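Local coordinates for protein nicotinate-nucleotide pyrophosphorylase (Ehrlichia chaffeensis, PDB 3L0G) that probably transfers phosphoribose from phosphoribosyl pyrophosphate to quinolinate with loss of carbon dioxide, giving nicotinate mononucleotide for NAD(+) biosynthesis, at residues G250-I262 with I268-C280. Numbering follows the deposited sequence. Where two conformers were deposited one is given.
With EDO (1,2-ethanediol), chain I.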
loop_
_atom_site.group_PDB
_atom_site.type_symbol
_atom_site.label_atom_id
_atom_site.label_comp_id
_atom_site.label_asym_id
_atom_site.label_seq_id
_atom_site.Cartn_x
_atom_site.Cartn_y
_atom_site.Cartn_z
ATOM N N GLY C 250 -40.622 15.131 8.301
ATOM C CA GLY C 250 -39.570 15.869 7.611
ATOM C C GLY C 250 -38.607 16.701 8.458
ATOM O O GLY C 250 -37.895 17.529 7.906
ATOM N N LYS C 251 -38.575 16.475 9.773
ATOM C CA LYS C 251 -37.673 17.196 10.696
ATOM C C LYS C 251 -36.298 16.540 10.814
ATOM O O LYS C 251 -35.364 17.142 11.326
ATOM C CB LYS C 251 -38.292 17.291 12.094
ATOM C CG LYS C 251 -39.659 17.989 12.131
ATOM C CD LYS C 251 -40.204 18.166 13.555
ATOM C CE LYS C 251 -40.499 16.825 14.286
ATOM N NZ LYS C 251 -39.928 16.868 15.686
ATOM N N SER C 252 -36.180 15.294 10.362
ATOM C CA SER C 252 -34.883 14.658 10.238
ATOM C C SER C 252 -34.844 13.901 8.915
ATOM O O SER C 252 -35.870 13.563 8.352
ATOM C CB SER C 252 -34.614 13.764 11.474
ATOM O OG SER C 252 -33.618 12.795 11.248
ATOM N N VAL C 253 -33.640 13.696 8.392
ATOM C CA VAL C 253 -33.451 12.807 7.271
ATOM C C VAL C 253 -33.819 11.400 7.787
ATOM O O VAL C 253 -33.585 11.095 8.953
ATOM C CB VAL C 253 -31.989 12.897 6.736
ATOM C CG1 VAL C 253 -31.645 11.706 5.844
ATOM C CG2 VAL C 253 -31.768 14.272 5.983
ATOM N N LEU C 254 -34.444 10.585 6.949
ATOM C CA LEU C 254 -34.797 9.189 7.304
ATOM C C LEU C 254 -34.241 8.240 6.291
ATOM O O LEU C 254 -34.513 8.373 5.088
ATOM C CB LEU C 254 -36.327 8.977 7.325
ATOM C CG LEU C 254 -37.089 9.040 8.636
ATOM C CD1 LEU C 254 -38.590 8.761 8.403
ATOM C CD2 LEU C 254 -36.469 8.039 9.625
ATOM N N GLU C 255 -33.538 7.229 6.785
ATOM C CA GLU C 255 -32.911 6.230 5.941
ATOM C C GLU C 255 -33.376 4.874 6.430
ATOM O O GLU C 255 -33.400 4.657 7.637
ATOM C CB GLU C 255 -31.400 6.330 6.091
ATOM C CG GLU C 255 -30.632 5.248 5.420
ATOM C CD GLU C 255 -29.161 5.613 5.261
ATOM O OE1 GLU C 255 -28.330 4.710 5.416
ATOM O OE2 GLU C 255 -28.851 6.795 4.991
ATOM N N VAL C 256 -33.734 3.983 5.517
ATOM C CA VAL C 256 -34.042 2.593 5.865
ATOM C C VAL C 256 -32.805 1.798 5.516
ATOM O O VAL C 256 -32.285 1.927 4.405
ATOM C CB VAL C 256 -35.263 2.046 5.081
ATOM C CG1 VAL C 256 -35.451 0.522 5.313
ATOM C CG2 VAL C 256 -36.559 2.815 5.452
ATOM N N SER C 257 -32.334 0.991 6.465
ATOM C CA SER C 257 -31.162 0.160 6.269
ATOM C C SER C 257 -31.530 -1.296 6.450
ATOM O O SER C 257 -32.291 -1.654 7.356
ATOM C CB SER C 257 -30.069 0.505 7.265
ATOM O OG SER C 257 -28.785 0.190 6.716
ATOM N N GLY C 258 -31.002 -2.124 5.553
ATOM C CA GLY C 258 -31.180 -3.571 5.590
ATOM C C GLY C 258 -31.083 -4.125 4.184
ATOM O O GLY C 258 -31.150 -3.359 3.198
ATOM N N CYS C 259 -30.948 -5.445 4.070
ATOM C CA CYS C 259 -30.902 -6.114 2.752
ATOM C C CYS C 259 -32.294 -6.273 2.144
ATOM O O CYS C 259 -32.810 -7.385 2.048
ATOM C CB CYS C 259 -30.246 -7.506 2.830
ATOM S SG CYS C 259 -28.475 -7.504 2.996
ATOM N N VAL C 260 -32.888 -5.171 1.708
ATOM C CA VAL C 260 -34.168 -5.176 1.023
ATOM C C VAL C 260 -34.098 -6.060 -0.222
ATOM O O VAL C 260 -33.127 -6.007 -0.951
ATOM C CB VAL C 260 -34.507 -3.728 0.552
ATOM C CG1 VAL C 260 -36.033 -3.564 0.296
ATOM C CG2 VAL C 260 -34.020 -2.734 1.543
ATOM N N ASN C 261 -35.126 -6.858 -0.467
ATOM C CA ASN C 261 -35.312 -7.578 -1.741
ATOM C C ASN C 261 -35.612 -6.575 -2.875
ATOM O O ASN C 261 -36.268 -5.564 -2.645
ATOM C CB ASN C 261 -36.503 -8.552 -1.584
ATOM C CG ASN C 261 -36.543 -9.647 -2.658
ATOM O OD1 ASN C 261 -36.414 -10.832 -2.344
ATOM N ND2 ASN C 261 -36.745 -9.263 -3.915
ATOM N N ILE C 262 -35.184 -6.858 -4.102
ATOM C CA ILE C 262 -35.560 -6.006 -5.245
ATOM C C ILE C 262 -37.085 -5.833 -5.396
ATOM O O ILE C 262 -37.568 -4.794 -5.858
ATOM C CB ILE C 262 -34.973 -6.533 -6.583
ATOM C CG1 ILE C 262 -35.110 -5.498 -7.700
ATOM C CG2 ILE C 262 -35.645 -7.843 -7.014
ATOM C CD1 ILE C 262 -34.429 -4.193 -7.402
ATOM N N ILE C 268 -40.900 0.292 -0.051
ATOM C CA ILE C 268 -40.203 1.055 0.978
ATOM C C ILE C 268 -40.022 2.492 0.491
ATOM O O ILE C 268 -40.259 3.433 1.255
ATOM C CB ILE C 268 -38.869 0.402 1.378
ATOM C CG1 ILE C 268 -39.153 -0.947 2.075
ATOM C CG2 ILE C 268 -38.038 1.340 2.294
ATOM C CD1 ILE C 268 -37.933 -1.698 2.475
ATOM N N ALA C 269 -39.658 2.669 -0.785
ATOM C CA ALA C 269 -39.376 4.008 -1.310
ATOM C C ALA C 269 -40.604 4.923 -1.269
ATOM O O ALA C 269 -40.467 6.104 -1.025
ATOM C CB ALA C 269 -38.790 3.948 -2.719
ATOM N N LEU C 270 -41.791 4.367 -1.499
ATOM C CA LEU C 270 -43.029 5.162 -1.549
ATOM C C LEU C 270 -43.536 5.624 -0.174
ATOM O O LEU C 270 -44.476 6.403 -0.120
ATOM C CB LEU C 270 -44.150 4.390 -2.255
ATOM C CG LEU C 270 -43.923 3.994 -3.713
ATOM C CD1 LEU C 270 -44.989 2.970 -4.120
ATOM C CD2 LEU C 270 -43.931 5.222 -4.623
ATOM N N THR C 271 -42.946 5.119 0.917
ATOM C CA THR C 271 -43.302 5.556 2.269
ATOM C C THR C 271 -42.893 7.018 2.493
ATOM O O THR C 271 -43.499 7.702 3.308
ATOM C CB THR C 271 -42.635 4.692 3.380
ATOM O OG1 THR C 271 -41.212 4.829 3.312
ATOM C CG2 THR C 271 -43.021 3.221 3.262
ATOM N N GLY C 272 -41.883 7.501 1.761
ATOM C CA GLY C 272 -41.407 8.902 1.901
ATOM C C GLY C 272 -40.087 9.071 2.675
ATOM O O GLY C 272 -39.740 10.179 3.129
ATOM N N VAL C 273 -39.349 7.974 2.824
ATOM C CA VAL C 273 -38.002 8.032 3.378
ATOM C C VAL C 273 -37.070 8.707 2.340
ATOM O O VAL C 273 -37.438 8.836 1.176
ATOM C CB VAL C 273 -37.533 6.616 3.800
ATOM C CG1 VAL C 273 -38.408 6.103 4.971
ATOM C CG2 VAL C 273 -37.535 5.624 2.619
ATOM N N ASP C 274 -35.903 9.160 2.762
ATOM C CA ASP C 274 -34.944 9.842 1.873
ATOM C C ASP C 274 -33.913 8.912 1.239
ATOM O O ASP C 274 -33.518 9.095 0.084
ATOM C CB ASP C 274 -34.193 10.922 2.654
ATOM C CG ASP C 274 -35.140 11.948 3.278
ATOM O OD1 ASP C 274 -35.823 12.646 2.521
ATOM O OD2 ASP C 274 -35.229 12.027 4.522
ATOM N N TYR C 275 -33.485 7.919 2.006
ATOM C CA TYR C 275 -32.424 7.022 1.586
ATOM C C TYR C 275 -32.808 5.584 1.897
ATOM O O TYR C 275 -33.527 5.327 2.863
ATOM C CB TYR C 275 -31.139 7.370 2.332
ATOM C CG TYR C 275 -30.601 8.761 2.021
ATOM C CD1 TYR C 275 -29.949 9.005 0.819
ATOM C CD2 TYR C 275 -30.736 9.812 2.914
ATOM C CE1 TYR C 275 -29.434 10.224 0.517
ATOM C CE2 TYR C 275 -30.224 11.097 2.601
ATOM C CZ TYR C 275 -29.571 11.276 1.402
ATOM O OH TYR C 275 -29.057 12.487 1.025
ATOM N N ILE C 276 -32.317 4.655 1.082
ATOM C CA ILE C 276 -32.289 3.246 1.471
ATOM C C ILE C 276 -30.855 2.713 1.317
ATOM O O ILE C 276 -30.291 2.710 0.206
ATOM C CB ILE C 276 -33.298 2.399 0.669
ATOM C CG1 ILE C 276 -34.726 2.922 0.916
ATOM C CG2 ILE C 276 -33.204 0.895 1.075
ATOM C CD1 ILE C 276 -35.732 2.498 -0.165
ATOM N N SER C 277 -30.296 2.267 2.450
ATOM C CA SER C 277 -28.967 1.663 2.562
ATOM C C SER C 277 -29.088 0.150 2.443
ATOM O O SER C 277 -29.868 -0.431 3.173
ATOM C CB SER C 277 -28.375 1.957 3.943
ATOM O OG SER C 277 -27.540 3.084 3.921
ATOM N N ILE C 278 -28.294 -0.488 1.581
ATOM C CA ILE C 278 -28.451 -1.906 1.306
ATOM C C ILE C 278 -27.097 -2.626 1.399
ATOM O O ILE C 278 -26.215 -2.371 0.603
ATOM C CB ILE C 278 -29.059 -2.144 -0.103
ATOM C CG1 ILE C 278 -30.354 -1.361 -0.271
ATOM C CG2 ILE C 278 -29.329 -3.630 -0.308
ATOM C CD1 ILE C 278 -30.922 -1.444 -1.672
ATOM N N GLY C 279 -26.956 -3.513 2.387
ATOM C CA GLY C 279 -25.716 -4.266 2.616
ATOM C C GLY C 279 -25.425 -5.209 1.467
ATOM O O GLY C 279 -24.284 -5.339 1.047
ATOM N N CYS C 280 -26.464 -5.817 0.913
ATOM C CA CYS C 280 -26.319 -6.864 -0.087
ATOM C C CYS C 280 -26.001 -6.343 -1.525
ATOM O O CYS C 280 -25.970 -7.115 -2.463
ATOM C CB CYS C 280 -27.574 -7.769 -0.043
ATOM S SG CYS C 280 -27.779 -8.773 1.528
HETATM C C1 EDO I . -25.747 3.551 6.790
HETATM O O1 EDO I . -24.916 2.658 6.060
HETATM C C2 EDO I . -25.405 5.003 6.444
HETATM O O2 EDO I . -25.937 5.414 5.169
HETATM O O HOH W 1 -37.195 13.068 5.993
#
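Val256 CG2 touches both Ile268 CG2 and Val273 CG1, 3.8 Å from each. This is the tightly packed part of the contact. Close by, Val260 meets Ile268 tip to tip, with Val260 CG1 3.4 Å from Ile268 CD1, closer than usual van der Waals contact. The Val260 and Ile276 side chains cross at about a right angle, meeting through their CG2 methyls. With Val256 CG1 anti to the backbone N (chi1 172°), CG2 lies beside that N and is the branch that reaches both Ile268 and Val273. The strands 253-257 and 275-277 run parallel, and helix 262-269 links them in a beta-alpha-beta unit of the C-terminal domain's parallel sheet. Where the pairing begins, Leu254 O takes both Asp274 N and Tyr275 N; further on, Val256 N bonds Tyr275 O and Ser277 N bonds Val256 O. Asp274 OD2 takes Leu254 N on its anti lone pair (2.9 Å, 165° at the hydrogen). A water joins the same OD2 to Ser252 O. On the face with Glu255, Tyr275 and Ser277 the contacts are more polar, and an ethanediol, probably from the crystallisation liquor, donates from O2 to Glu255 OE1. Ser277 OG, in one of two conformers, is modelled doubtfully close to OE1. Glu255 OE2 forms a salt bridge with Arg148, which also makes a cation-pi contact with Tyr275. Val253 CG1 meets the Tyr275 ring at its edge. Past the strand ends the contact opens to solvent: exposed Cys259 is disulfide-bonded to partly exposed Cys280 (chi3 87°).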